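Local structure of DUF596 domain-containing protein (Neisseria meningitidis, 2O5H) at residues E22-T27 with K60-R65; P33-W38 with W113-A118; K69-G74 with Y121-D126. The protein is of unknown function, a small alpha-beta protein found across bacteria that pairs with a second copy of itself and is joined to it by an interchain disulfide. One frame throughout, in Å; residues are numbered along the deposited sequence. Where two conformers were deposited one is given.

Interaction 1 (E22-T27 with K60-R65); sequences EDVEFT and KELLRR
V24 and T27 on one helix meet L62 and R65 on another, in a helix-helix crossing within the protein's alpha-helical part. The two short helical segments cross at -64° with their axes 10.8 Å apart, and no hydrogen bond runs between them: the contact is made by side chains alone. V24 and L62, whose CA atoms are the nearest pair, pass alongside each other, pointing opposite ways. V24 CG1, set anti to its own backbone N (chi1 168°), rests 4.1 Å from L62 CD2. The same methyl has a polar neighbour: V24 and R65 approach tip to tip, and CG1 lies over one face of the guanidinium, 3.8 Å from NH1. The R65 chain is bent at chi2 and chi3; it forms salt bridges with E61, one turn back and shared with R64, and with E21, which probably offset its charge. V24 CG2 faces the E61 chain, 4.2 Å from its CG. L58 also packs on V24, and L37 of helix 34-41 on L62. T27 meets L62 at a slant. Its hydroxyl stands between the backbone N and the carbonyl carbon (chi1 54°), pointing back to its own helix near D23 O and V24 O. T27 OG1 sits against the fork of L62, with CD2 at 3.7 Å and CD1 at 3.8 Å on the same side of it.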
ATOM      1  N   GLU A  22       9.974  -5.814  11.620  1.00 36.39           N
ATOM      2  CA  GLU A  22      10.364  -5.008  10.483  1.00 37.06           C
ATOM      3  C   GLU A  22       9.115  -4.552   9.707  1.00 35.91           C
ATOM      4  O   GLU A  22       9.013  -3.380   9.274  1.00 36.06           O
ATOM      5  CB  GLU A  22      11.261  -5.855   9.588  1.00 38.44           C
ATOM      6  CG  GLU A  22      12.320  -5.077   8.835  1.00 44.43           C
ATOM      7  CD  GLU A  22      12.495  -5.589   7.412  1.00 50.54           C
ATOM      8  OE1 GLU A  22      12.748  -6.817   7.261  1.00 52.54           O
ATOM      9  OE2 GLU A  22      12.365  -4.764   6.457  1.00 51.57           O
ATOM     10  N   ASP A  23       8.169  -5.468   9.492  1.00 34.07           N
ATOM     11  CA  ASP A  23       6.956  -5.132   8.758  1.00 34.02           C
ATOM     12  C   ASP A  23       6.069  -4.175   9.567  1.00 33.03           C
ATOM     13  O   ASP A  23       5.472  -3.273   9.018  1.00 32.58           O
ATOM     14  CB  ASP A  23       6.171  -6.418   8.381  1.00 34.62           C
ATOM     15  CG  ASP A  23       6.842  -7.213   7.240  1.00 35.69           C
ATOM     16  OD1 ASP A  23       7.873  -6.748   6.708  1.00 35.26           O
ATOM     17  OD2 ASP A  23       6.338  -8.308   6.881  1.00 34.88           O
ATOM     18  N   VAL A  24       5.976  -4.406  10.879  1.00 32.87           N
ATOM     19  CA  VAL A  24       5.332  -3.476  11.802  1.00 32.32           C
ATOM     20  C   VAL A  24       5.967  -2.068  11.739  1.00 32.89           C
ATOM     21  O   VAL A  24       5.264  -1.075  11.521  1.00 31.84           O
ATOM     22  CB  VAL A  24       5.259  -4.049  13.266  1.00 33.32           C
ATOM     23  CG1 VAL A  24       4.866  -2.963  14.273  1.00 31.54           C
ATOM     24  CG2 VAL A  24       4.247  -5.204  13.319  1.00 32.52           C
ATOM     25  N   GLU A  25       7.291  -2.016  11.900  0.50 31.92           N
ATOM     26  CA  GLU A  25       8.051  -0.773  11.796  0.50 31.94           C
ATOM     27  C   GLU A  25       7.693  -0.014  10.504  0.50 32.45           C
ATOM     28  O   GLU A  25       7.277   1.153  10.545  0.50 32.04           O
ATOM     29  CB  GLU A  25       9.557  -1.063  11.920  0.50 31.83           C
ATOM     30  CG  GLU A  25       9.999  -1.440  13.362  0.50 31.75           C
ATOM     31  CD  GLU A  25      11.345  -2.181  13.458  0.50 31.50           C
ATOM     32  OE1 GLU A  25      12.162  -2.108  12.531  0.50 30.83           O
ATOM     33  OE2 GLU A  25      11.583  -2.860  14.478  0.50 32.10           O
ATOM     34  N   PHE A  26       7.779  -0.718   9.375  1.00 32.69           N
ATOM     35  CA  PHE A  26       7.544  -0.140   8.043  1.00 32.67           C
ATOM     36  C   PHE A  26       6.124   0.449   7.918  1.00 33.19           C
ATOM     37  O   PHE A  26       5.977   1.598   7.569  1.00 33.15           O
ATOM     38  CB  PHE A  26       7.798  -1.165   6.920  1.00 32.88           C
ATOM     39  CG  PHE A  26       7.421  -0.668   5.518  1.00 34.11           C
ATOM     40  CD1 PHE A  26       8.141   0.390   4.920  1.00 33.33           C
ATOM     41  CD2 PHE A  26       6.373  -1.276   4.805  1.00 36.15           C
ATOM     42  CE1 PHE A  26       7.796   0.858   3.634  1.00 36.91           C
ATOM     43  CE2 PHE A  26       6.036  -0.824   3.502  1.00 34.11           C
ATOM     44  CZ  PHE A  26       6.756   0.249   2.925  1.00 35.66           C
ATOM     45  N   THR A  27       5.100  -0.330   8.262  1.00 33.03           N
ATOM     46  CA  THR A  27       3.694   0.101   8.082  1.00 33.45           C
ATOM     47  C   THR A  27       3.295   1.233   9.081  1.00 33.20           C
ATOM     48  O   THR A  27       2.529   2.136   8.732  1.00 33.25           O
ATOM     49  CB  THR A  27       2.744  -1.116   8.200  1.00 33.97           C
ATOM     50  OG1 THR A  27       3.024  -1.760   9.444  1.00 32.43           O
ATOM     51  CG2 THR A  27       3.019  -2.117   7.032  1.00 32.58           C
ATOM     52  N   LYS A  60      -3.333  -8.300  12.733  1.00 35.84           N
ATOM     53  CA  LYS A  60      -3.676  -8.476  14.135  1.00 36.20           C
ATOM     54  C   LYS A  60      -2.655  -7.839  15.067  1.00 35.70           C
ATOM     55  O   LYS A  60      -3.022  -7.277  16.095  1.00 34.50           O
ATOM     56  CB  LYS A  60      -3.854  -9.949  14.527  1.00 36.46           C
ATOM     57  CG  LYS A  60      -5.095 -10.592  13.923  1.00 40.08           C
ATOM     58  CD  LYS A  60      -5.660 -11.682  14.796  1.00 44.23           C
ATOM     59  CE  LYS A  60      -4.661 -12.814  15.096  1.00 48.65           C
ATOM     60  NZ  LYS A  60      -4.143 -13.475  13.873  1.00 49.60           N
ATOM     61  N   GLU A  61      -1.374  -7.904  14.731  1.00 35.40           N
ATOM     62  CA  GLU A  61      -0.390  -7.300  15.657  1.00 35.13           C
ATOM     63  C   GLU A  61      -0.507  -5.759  15.719  1.00 34.37           C
ATOM     64  O   GLU A  61      -0.377  -5.139  16.796  1.00 33.02           O
ATOM     65  CB  GLU A  61       1.020  -7.721  15.279  1.00 36.07           C
ATOM     66  CG  GLU A  61       2.080  -7.318  16.262  1.00 38.70           C
ATOM     67  CD  GLU A  61       1.999  -8.093  17.586  1.00 40.76           C
ATOM     68  OE1 GLU A  61       1.128  -8.978  17.761  1.00 42.13           O
ATOM     69  OE2 GLU A  61       2.845  -7.809  18.465  1.00 42.73           O
ATOM     70  N   LEU A  62      -0.788  -5.145  14.578  1.00 33.20           N
ATOM     71  CA  LEU A  62      -0.987  -3.715  14.550  1.00 33.08           C
ATOM     72  C   LEU A  62      -2.232  -3.322  15.333  1.00 33.14           C
ATOM     73  O   LEU A  62      -2.198  -2.330  16.076  1.00 32.81           O
ATOM     74  CB  LEU A  62      -1.066  -3.212  13.110  1.00 32.78           C
ATOM     75  CG  LEU A  62       0.218  -3.374  12.301  1.00 31.67           C
ATOM     76  CD1 LEU A  62      -0.141  -3.287  10.797  1.00 31.47           C
ATOM     77  CD2 LEU A  62       1.199  -2.292  12.659  1.00 31.88           C
ATOM     78  N   LEU A  63      -3.318  -4.085  15.168  1.00 33.40           N
ATOM     79  CA  LEU A  63      -4.553  -3.840  15.936  1.00 34.21           C
ATOM     80  C   LEU A  63      -4.288  -4.011  17.427  1.00 34.61           C
ATOM     81  O   LEU A  63      -4.675  -3.150  18.224  1.00 34.30           O
ATOM     82  CB  LEU A  63      -5.704  -4.747  15.484  1.00 34.05           C
ATOM     83  CG  LEU A  63      -6.253  -4.552  14.064  1.00 36.74           C
ATOM     84  CD1 LEU A  63      -7.146  -5.757  13.674  1.00 34.95           C
ATOM     85  CD2 LEU A  63      -7.003  -3.226  13.959  1.00 33.99           C
ATOM     86  N   ARG A  64      -3.605  -5.105  17.780  0.50 34.64           N
ATOM     87  CA  ARG A  64      -3.324  -5.463  19.176  0.50 34.70           C
ATOM     88  C   ARG A  64      -2.473  -4.428  19.919  0.50 34.93           C
ATOM     89  O   ARG A  64      -2.661  -4.192  21.124  0.50 34.20           O
ATOM     90  CB  ARG A  64      -2.602  -6.806  19.242  0.50 34.88           C
ATOM     91  CG  ARG A  64      -3.073  -7.673  20.393  0.50 36.25           C
ATOM     92  CD  ARG A  64      -1.979  -8.115  21.365  0.50 38.65           C
ATOM     93  NE  ARG A  64      -0.677  -8.422  20.772  0.50 40.42           N
ATOM     94  CZ  ARG A  64       0.433  -7.704  20.956  0.50 41.77           C
ATOM     95  NH1 ARG A  64       0.428  -6.602  21.706  0.50 40.77           N
ATOM     96  NH2 ARG A  64       1.562  -8.089  20.387  0.50 42.13           N
ATOM     97  N   ARG A  65      -1.519  -3.844  19.199  1.00 34.95           N
ATOM     98  CA  ARG A  65      -0.634  -2.851  19.750  1.00 35.65           C
ATOM     99  C   ARG A  65      -1.270  -1.453  19.739  1.00 35.81           C
ATOM    100  O   ARG A  65      -0.691  -0.497  20.226  1.00 35.77           O
ATOM    101  CB  ARG A  65       0.711  -2.916  19.029  1.00 35.35           C
ATOM    102  CG  ARG A  65       1.620  -3.925  19.678  1.00 38.49           C
ATOM    103  CD  ARG A  65       2.389  -4.774  18.711  1.00 39.21           C
ATOM    104  NE  ARG A  65       3.693  -4.239  18.380  1.00 44.09           N
ATOM    105  CZ  ARG A  65       4.740  -4.949  17.942  1.00 45.79           C
ATOM    106  NH1 ARG A  65       5.877  -4.331  17.662  1.00 46.23           N
ATOM    107  NH2 ARG A  65       4.683  -6.261  17.793  1.00 46.48           N
TER

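Interaction 2 (P33-W38 with W113-A118)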
ATOM      1  N   PRO A  33      -2.412   2.136   4.065  1.00 34.44           N
ATOM      2  CA  PRO A  33      -3.765   1.511   3.964  1.00 34.14           C
ATOM      3  C   PRO A  33      -3.649   0.001   3.927  1.00 33.83           C
ATOM      4  O   PRO A  33      -2.554  -0.512   3.713  1.00 34.14           O
ATOM      5  CB  PRO A  33      -4.328   2.053   2.651  1.00 33.88           C
ATOM      6  CG  PRO A  33      -3.091   2.463   1.874  1.00 35.52           C
ATOM      7  CD  PRO A  33      -2.107   2.971   2.895  1.00 33.91           C
ATOM      8  N   LEU A  34      -4.741  -0.720   4.207  1.00 33.39           N
ATOM      9  CA  LEU A  34      -4.656  -2.177   4.242  1.00 31.87           C
ATOM     10  C   LEU A  34      -4.165  -2.763   2.960  1.00 32.11           C
ATOM     11  O   LEU A  34      -3.469  -3.769   2.991  1.00 32.37           O
ATOM     12  CB  LEU A  34      -6.001  -2.837   4.574  1.00 31.96           C
ATOM     13  CG  LEU A  34      -6.612  -2.442   5.919  1.00 32.57           C
ATOM     14  CD1 LEU A  34      -7.946  -3.246   6.054  1.00 32.39           C
ATOM     15  CD2 LEU A  34      -5.679  -2.791   7.062  1.00 33.73           C
ATOM     16  N   SER A  35      -4.513  -2.150   1.827  0.50 31.98           N
ATOM     17  CA  SER A  35      -4.030  -2.645   0.529  0.50 32.02           C
ATOM     18  C   SER A  35      -2.503  -2.665   0.431  0.50 32.30           C
ATOM     19  O   SER A  35      -1.929  -3.465  -0.324  0.50 32.78           O
ATOM     20  CB  SER A  35      -4.576  -1.785  -0.596  0.50 31.46           C
ATOM     21  OG  SER A  35      -4.075  -0.475  -0.446  0.50 30.49           O
ATOM     22  N   CYS A  36      -1.858  -1.788   1.188  1.00 32.42           N
ATOM     23  CA  CYS A  36      -0.382  -1.737   1.227  1.00 32.68           C
ATOM     24  C   CYS A  36       0.194  -2.643   2.304  1.00 32.04           C
ATOM     25  O   CYS A  36       1.374  -3.001   2.231  1.00 32.58           O
ATOM     26  CB  CYS A  36       0.141  -0.281   1.348  1.00 32.13           C
ATOM     27  SG  CYS A  36      -0.294   0.726  -0.078  1.00 36.11           S
ATOM     28  N   LEU A  37      -0.612  -3.028   3.286  1.00 32.57           N
ATOM     29  CA  LEU A  37      -0.187  -4.087   4.185  1.00 33.24           C
ATOM     30  C   LEU A  37      -0.034  -5.389   3.424  1.00 32.60           C
ATOM     31  O   LEU A  37       0.843  -6.193   3.764  1.00 32.96           O
ATOM     32  CB  LEU A  37      -1.185  -4.290   5.333  1.00 33.91           C
ATOM     33  CG  LEU A  37      -0.923  -3.538   6.637  1.00 34.92           C
ATOM     34  CD1 LEU A  37      -0.697  -2.045   6.465  1.00 35.33           C
ATOM     35  CD2 LEU A  37      -2.026  -3.877   7.689  1.00 35.53           C
ATOM     36  N   TRP A  38      -0.970  -5.649   2.508  1.00 31.54           N
ATOM     37  CA  TRP A  38      -0.886  -6.806   1.608  1.00 31.99           C
ATOM     38  C   TRP A  38       0.394  -6.726   0.767  1.00 32.05           C
ATOM     39  O   TRP A  38       1.160  -7.685   0.695  1.00 30.89           O
ATOM     40  CB  TRP A  38      -2.122  -6.890   0.692  1.00 32.68           C
ATOM     41  CG  TRP A  38      -2.010  -8.015  -0.310  1.00 34.60           C
ATOM     42  CD1 TRP A  38      -1.656  -7.923  -1.661  1.00 37.25           C
ATOM     43  CD2 TRP A  38      -2.192  -9.399  -0.032  1.00 34.49           C
ATOM     44  NE1 TRP A  38      -1.637  -9.186  -2.216  1.00 37.32           N
ATOM     45  CE2 TRP A  38      -1.933 -10.111  -1.234  1.00 38.79           C
ATOM     46  CE3 TRP A  38      -2.544 -10.120   1.129  1.00 33.25           C
ATOM     47  CZ2 TRP A  38      -2.015 -11.518  -1.304  1.00 33.62           C
ATOM     48  CZ3 TRP A  38      -2.660 -11.506   1.036  1.00 34.65           C
ATOM     49  CH2 TRP A  38      -2.376 -12.184  -0.158  1.00 34.31           C
ATOM     50  N   TRP A 113      -9.472  -5.210  -3.888  1.00 32.96           N
ATOM     51  CA  TRP A 113     -10.504  -5.578  -2.896  1.00 32.84           C
ATOM     52  C   TRP A 113     -10.311  -4.827  -1.555  1.00 33.42           C
ATOM     53  O   TRP A 113     -11.270  -4.269  -0.955  1.00 34.68           O
ATOM     54  CB  TRP A 113     -10.498  -7.112  -2.719  1.00 32.81           C
ATOM     55  CG  TRP A 113     -11.586  -7.652  -1.815  1.00 31.90           C
ATOM     56  CD1 TRP A 113     -12.843  -7.996  -2.168  1.00 34.51           C
ATOM     57  CD2 TRP A 113     -11.480  -7.895  -0.400  1.00 35.40           C
ATOM     58  NE1 TRP A 113     -13.551  -8.423  -1.056  1.00 33.43           N
ATOM     59  CE2 TRP A 113     -12.728  -8.371   0.039  1.00 35.43           C
ATOM     60  CE3 TRP A 113     -10.433  -7.776   0.533  1.00 34.71           C
ATOM     61  CZ2 TRP A 113     -12.964  -8.762   1.375  1.00 33.29           C
ATOM     62  CZ3 TRP A 113     -10.674  -8.101   1.857  1.00 36.04           C
ATOM     63  CH2 TRP A 113     -11.940  -8.612   2.265  1.00 36.07           C
ATOM     64  N   LEU A 114      -9.071  -4.793  -1.099  1.00 32.54           N
ATOM     65  CA  LEU A 114      -8.709  -4.076   0.130  1.00 33.67           C
ATOM     66  C   LEU A 114      -8.867  -2.554  -0.008  1.00 34.79           C
ATOM     67  O   LEU A 114      -9.013  -1.861   0.984  1.00 36.11           O
ATOM     68  CB  LEU A 114      -7.308  -4.465   0.571  1.00 34.13           C
ATOM     69  CG  LEU A 114      -7.138  -5.863   1.234  1.00 35.76           C
ATOM     70  CD1 LEU A 114      -5.643  -6.160   1.410  1.00 36.18           C
ATOM     71  CD2 LEU A 114      -7.904  -5.928   2.603  1.00 36.64           C
ATOM     72  N   THR A 115      -8.914  -2.066  -1.242  1.00 34.92           N
ATOM     73  CA  THR A 115      -9.180  -0.634  -1.523  1.00 35.69           C
ATOM     74  C   THR A 115     -10.645  -0.286  -1.575  1.00 36.23           C
ATOM     75  O   THR A 115     -11.027   0.781  -1.103  1.00 36.45           O
ATOM     76  CB  THR A 115      -8.532  -0.212  -2.813  1.00 35.11           C
ATOM     77  OG1 THR A 115      -7.166  -0.559  -2.755  1.00 35.90           O
ATOM     78  CG2 THR A 115      -8.671   1.323  -3.091  1.00 35.46           C
ATOM     79  N   VAL A 116     -11.482  -1.136  -2.174  1.00 35.71           N
ATOM     80  CA  VAL A 116     -12.835  -0.698  -2.446  1.00 36.49           C
ATOM     81  C   VAL A 116     -13.928  -1.612  -1.891  1.00 36.57           C
ATOM     82  O   VAL A 116     -15.094  -1.220  -1.895  1.00 37.56           O
ATOM     83  CB  VAL A 116     -13.089  -0.392  -3.980  1.00 36.73           C
ATOM     84  CG1 VAL A 116     -12.201   0.752  -4.495  1.00 36.28           C
ATOM     85  CG2 VAL A 116     -12.927  -1.675  -4.859  1.00 37.10           C
ATOM     86  N   GLU A 117     -13.595  -2.798  -1.391  1.00 35.33           N
ATOM     87  CA  GLU A 117     -14.680  -3.636  -0.871  1.00 36.88           C
ATOM     88  C   GLU A 117     -14.368  -4.280   0.475  1.00 36.58           C
ATOM     89  O   GLU A 117     -15.079  -5.161   0.882  1.00 37.14           O
ATOM     90  CB  GLU A 117     -15.120  -4.739  -1.867  1.00 36.87           C
ATOM     91  CG  GLU A 117     -14.594  -4.654  -3.227  1.00 36.95           C
ATOM     92  CD  GLU A 117     -15.328  -5.545  -4.208  1.00 37.37           C
ATOM     93  OE1 GLU A 117     -15.605  -6.718  -3.886  1.00 39.40           O
ATOM     94  OE2 GLU A 117     -15.620  -5.053  -5.314  1.00 40.07           O
ATOM     95  N   ALA A 118     -13.322  -3.828   1.157  1.00 36.82           N
ATOM     96  CA  ALA A 118     -12.985  -4.307   2.514  1.00 36.60           C
ATOM     97  C   ALA A 118     -14.124  -4.040   3.504  1.00 36.54           C
ATOM     98  O   ALA A 118     -14.882  -3.058   3.329  1.00 35.47           O
ATOM     99  CB  ALA A 118     -11.676  -3.625   3.002  1.00 36.24           C
TER
HETATM  100  O   HOH W   1      -6.807  -0.216   1.491  1.00 25.60           O
HETATM  101  O   HOH W   2      -6.013   1.412  -0.524  1.00 44.29           O
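L114 presses onto the start of helix 34-41, where L34, S35 and W38 receive it: the end of helix 110-116 packs against the beginning of another helix. The tight part is all around this leucine. Backbones come close here, S35 CA and L114 CA being 4.9 Å apart, and L114 CB sits 3.7 Å from S35 CA. Farther out the leucine forks: CD1 lies 3.7 Å from W38 CB and also touches the carbonyl oxygen of L34, while CD2 is 4.1 Å from L34 CB. F88 of helix 81-91 packs on both L34 and L114.

The other side is polar and wet. No direct hydrogen bond crosses the contact. T115 OG1, beside the backbone N at chi1 -53°, is 3.6 Å from S35 CB and is hydrogen-bonded to G111 O of its own helix. A water that donates to T115 OG1 also bonds to S35 OG, but only in one of that serine's two conformers, so this link is doubtful. C36, whose side chain leaves the helix away from L114, forms a disulfide with C36 of the second subunit, so the same helix also lies at the subunit contact. A second water makes the firm bridge and joins two helix ends: it accepts from S35 N at 3.0 Å and donates to L114 O at 2.8 Å.

Interaction 3 (K69-G74 with Y121-D126)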
ATOM      1  N   LYS A  69      -6.588   1.161  13.838  1.00 34.42           N
ATOM      2  CA  LYS A  69      -8.010   0.975  14.154  1.00 35.39           C
ATOM      3  C   LYS A  69      -8.746   0.923  12.819  1.00 34.83           C
ATOM      4  O   LYS A  69      -8.207   1.336  11.816  1.00 35.96           O
ATOM      5  CB  LYS A  69      -8.527   2.110  15.069  1.00 35.21           C
ATOM      6  CG  LYS A  69      -8.087   1.933  16.544  1.00 36.14           C
ATOM      7  CD  LYS A  69      -8.582   3.050  17.473  1.00 36.61           C
ATOM      8  CE  LYS A  69      -7.863   2.963  18.817  1.00 38.65           C
ATOM      9  NZ  LYS A  69      -7.902   4.245  19.594  1.00 41.86           N
ATOM     10  N   LEU A  70      -9.958   0.376  12.792  1.00 35.46           N
ATOM     11  CA  LEU A  70     -10.659   0.200  11.526  1.00 34.88           C
ATOM     12  C   LEU A  70     -11.999   0.909  11.526  1.00 35.60           C
ATOM     13  O   LEU A  70     -12.744   0.861  12.497  1.00 34.34           O
ATOM     14  CB  LEU A  70     -10.812  -1.324  11.224  1.00 35.37           C
ATOM     15  CG  LEU A  70      -9.486  -2.107  11.166  1.00 32.33           C
ATOM     16  CD1 LEU A  70      -9.750  -3.632  10.882  1.00 32.59           C
ATOM     17  CD2 LEU A  70      -8.566  -1.521  10.102  1.00 33.75           C
ATOM     18  N   GLN A  71     -12.331   1.479  10.388  1.00 34.39           N
ATOM     19  CA  GLN A  71     -13.406   2.414  10.249  1.00 37.38           C
ATOM     20  C   GLN A  71     -14.309   1.958   9.097  1.00 38.04           C
ATOM     21  O   GLN A  71     -13.831   1.389   8.112  1.00 37.74           O
ATOM     22  CB  GLN A  71     -12.697   3.733   9.921  1.00 37.71           C
ATOM     23  CG  GLN A  71     -13.450   4.839   9.323  1.00 42.15           C
ATOM     24  CD  GLN A  71     -13.715   4.728   7.867  1.00 39.86           C
ATOM     25  OE1 GLN A  71     -12.812   4.815   6.990  1.00 43.50           O
ATOM     26  NE2 GLN A  71     -14.989   4.640   7.569  1.00 38.10           N
ATOM     27  N   ARG A  72     -15.600   2.216   9.208  1.00 38.97           N
ATOM     28  CA  ARG A  72     -16.500   2.125   8.062  1.00 39.86           C
ATOM     29  C   ARG A  72     -17.478   3.301   8.087  1.00 40.70           C
ATOM     30  O   ARG A  72     -17.942   3.687   9.154  1.00 40.27           O
ATOM     31  CB  ARG A  72     -17.247   0.802   8.041  1.00 40.84           C
ATOM     32  CG  ARG A  72     -17.894   0.593   6.707  1.00 44.84           C
ATOM     33  CD  ARG A  72     -19.043  -0.414   6.678  1.00 48.85           C
ATOM     34  NE  ARG A  72     -19.498  -0.481   5.283  1.00 53.19           N
ATOM     35  CZ  ARG A  72     -18.909  -1.207   4.325  1.00 54.43           C
ATOM     36  NH1 ARG A  72     -17.858  -1.985   4.601  1.00 53.70           N
ATOM     37  NH2 ARG A  72     -19.392  -1.180   3.090  1.00 53.27           N
ATOM     38  N   ASP A  73     -17.769   3.866   6.915  1.00 40.57           N
ATOM     39  CA  ASP A  73     -18.653   5.051   6.764  1.00 41.50           C
ATOM     40  C   ASP A  73     -18.197   6.259   7.603  1.00 40.83           C
ATOM     41  O   ASP A  73     -19.007   7.046   8.080  1.00 41.08           O
ATOM     42  CB  ASP A  73     -20.128   4.724   7.046  1.00 41.84           C
ATOM     43  CG  ASP A  73     -20.597   3.443   6.369  1.00 45.10           C
ATOM     44  OD1 ASP A  73     -20.461   3.319   5.132  1.00 50.11           O
ATOM     45  OD2 ASP A  73     -21.107   2.546   7.080  1.00 48.81           O
ATOM     46  N   GLY A  74     -16.890   6.393   7.785  1.00 40.26           N
ATOM     47  CA  GLY A  74     -16.319   7.545   8.472  1.00 38.70           C
ATOM     48  C   GLY A  74     -16.355   7.440   9.986  1.00 37.75           C
ATOM     49  O   GLY A  74     -16.201   8.454  10.674  1.00 37.24           O
ATOM     50  N   TYR A 121     -11.615   0.011   7.007  1.00 34.24           N
ATOM     51  CA  TYR A 121     -10.453   0.739   6.427  1.00 34.68           C
ATOM     52  C   TYR A 121      -9.567   1.305   7.514  1.00 34.50           C
ATOM     53  O   TYR A 121     -10.013   1.601   8.632  1.00 33.09           O
ATOM     54  CB  TYR A 121     -10.907   1.864   5.465  1.00 34.11           C
ATOM     55  CG  TYR A 121     -11.626   1.296   4.275  1.00 36.83           C
ATOM     56  CD1 TYR A 121     -10.914   0.801   3.147  1.00 36.72           C
ATOM     57  CD2 TYR A 121     -13.023   1.182   4.284  1.00 38.33           C
ATOM     58  CE1 TYR A 121     -11.603   0.220   2.064  1.00 39.08           C
ATOM     59  CE2 TYR A 121     -13.699   0.622   3.231  1.00 38.18           C
ATOM     60  CZ  TYR A 121     -12.996   0.146   2.116  1.00 37.54           C
ATOM     61  OH  TYR A 121     -13.730  -0.387   1.057  1.00 38.26           O
ATOM     62  N   ALA A 122      -8.295   1.444   7.183  1.00 33.98           N
ATOM     63  CA  ALA A 122      -7.272   1.775   8.169  1.00 34.02           C
ATOM     64  C   ALA A 122      -7.321   3.218   8.695  1.00 33.29           C
ATOM     65  O   ALA A 122      -7.376   4.199   7.926  1.00 33.56           O
ATOM     66  CB  ALA A 122      -5.849   1.433   7.596  1.00 34.43           C
ATOM     67  N   VAL A 123      -7.287   3.317  10.019  1.00 33.03           N
ATOM     68  CA  VAL A 123      -7.007   4.566  10.754  1.00 32.16           C
ATOM     69  C   VAL A 123      -5.779   4.339  11.613  1.00 32.23           C
ATOM     70  O   VAL A 123      -5.718   3.375  12.375  1.00 33.83           O
ATOM     71  CB  VAL A 123      -8.217   4.995  11.620  1.00 31.52           C
ATOM     72  CG1 VAL A 123      -7.909   6.281  12.390  1.00 30.45           C
ATOM     73  CG2 VAL A 123      -9.440   5.164  10.714  1.00 32.04           C
ATOM     74  N   TRP A 124      -4.792   5.224  11.491  1.00 33.00           N
ATOM     75  CA  TRP A 124      -3.525   5.064  12.209  1.00 33.26           C
ATOM     76  C   TRP A 124      -3.487   6.026  13.385  1.00 34.66           C
ATOM     77  O   TRP A 124      -3.766   7.217  13.223  1.00 34.10           O
ATOM     78  CB  TRP A 124      -2.360   5.347  11.271  1.00 32.70           C
ATOM     79  CG  TRP A 124      -2.181   4.233  10.305  1.00 31.60           C
ATOM     80  CD1 TRP A 124      -2.761   4.092   9.081  1.00 32.39           C
ATOM     81  CD2 TRP A 124      -1.399   3.057  10.534  1.00 31.66           C
ATOM     82  NE1 TRP A 124      -2.375   2.875   8.518  1.00 34.44           N
ATOM     83  CE2 TRP A 124      -1.538   2.229   9.403  1.00 31.50           C
ATOM     84  CE3 TRP A 124      -0.586   2.625  11.605  1.00 31.49           C
ATOM     85  CZ2 TRP A 124      -0.864   0.998   9.288  1.00 34.22           C
ATOM     86  CZ3 TRP A 124       0.060   1.397  11.503  1.00 32.93           C
ATOM     87  CH2 TRP A 124      -0.085   0.592  10.353  1.00 30.98           C
ATOM     88  N   ILE A 125      -3.143   5.487  14.550  1.00 36.66           N
ATOM     89  CA  ILE A 125      -3.126   6.233  15.806  1.00 38.65           C
ATOM     90  C   ILE A 125      -1.673   6.572  16.138  1.00 40.55           C
ATOM     91  O   ILE A 125      -0.830   5.685  16.263  1.00 41.17           O
ATOM     92  CB  ILE A 125      -3.827   5.452  16.977  1.00 38.82           C
ATOM     93  CG1 ILE A 125      -5.122   4.773  16.506  1.00 39.82           C
ATOM     94  CG2 ILE A 125      -4.028   6.375  18.249  1.00 37.41           C
ATOM     95  CD1 ILE A 125      -6.185   5.742  15.985  1.00 40.43           C
ATOM     96  N   ASP A 126      -1.390   7.868  16.245  1.00 42.98           N
ATOM     97  CA  ASP A 126      -0.031   8.367  16.460  1.00 45.25           C
ATOM     98  C   ASP A 126       0.476   7.882  17.819  1.00 46.05           C
ATOM     99  O   ASP A 126      -0.227   8.007  18.812  1.00 45.68           O
ATOM    100  CB  ASP A 126      -0.040   9.887  16.389  1.00 45.73           C
ATOM    101  CG  ASP A 126       1.346  10.489  16.377  1.00 47.94           C
ATOM    102  OD1 ASP A 126       2.009  10.492  17.437  1.00 49.63           O
ATOM    103  OD2 ASP A 126       1.759  10.976  15.307  1.00 48.90           O
TER
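The Y121 ring meets Q71 obliquely at one end of an antiparallel strand pair, its CD2 3.9 Å from Q71 O. The Q71 amide plane is turned 24° from the ring. The other flat group belongs to W124, which leaves its strand pointing away from segment 69-74; its indole packs on L62 and L68 and bonds through NE1 to L32 O.

The two central strands of the sheet are strongly twisted, with 133° between their directions. K69 with V123 and Q71 with Y121 are hydrogen-bonded pairs; L70 with A122 is the non-hydrogen-bonded pair between them. K69 N reaches V123 O at 2.8 Å, nearly straight at 163°, whereas both Q71-Y121 bonds are more bent. L70 CA adds a C-H contact to Y121 O at 3.3 Å. L70 points to the helices, meeting F59, W84 and F88. On the opposite face V123 CG2 fits 3.6 Å from Q71 CB, with W134 against both residues. Nearby, the extended K69 chain crosses I125 at about a right angle, its CD 3.9 Å from I125 CD1.

The three contacts form one continuous body, with centres 12 to 15 Å apart. Helix 34-41, which carries one side of interaction 2, also packs on interaction 1: L37 CD2 touches L62 CD1 at 3.7 Å. Both contacts also reach the second subunit, which interaction 3 does not. Interactions 1 and 3 meet where the sheet lies against the helices, with W124 CH2 3.9 Å from L62 CD1 and L63 CD2 3.9 Å from L70 CG. Interactions 2 and 3 join where helix 110-116 leads into strand 121-125; there Y121 CE1 lies 3.3 Å from T115 O. No active site is known for this protein; interactions 1 and 2 join helix to helix, and interaction 3 strand to strand.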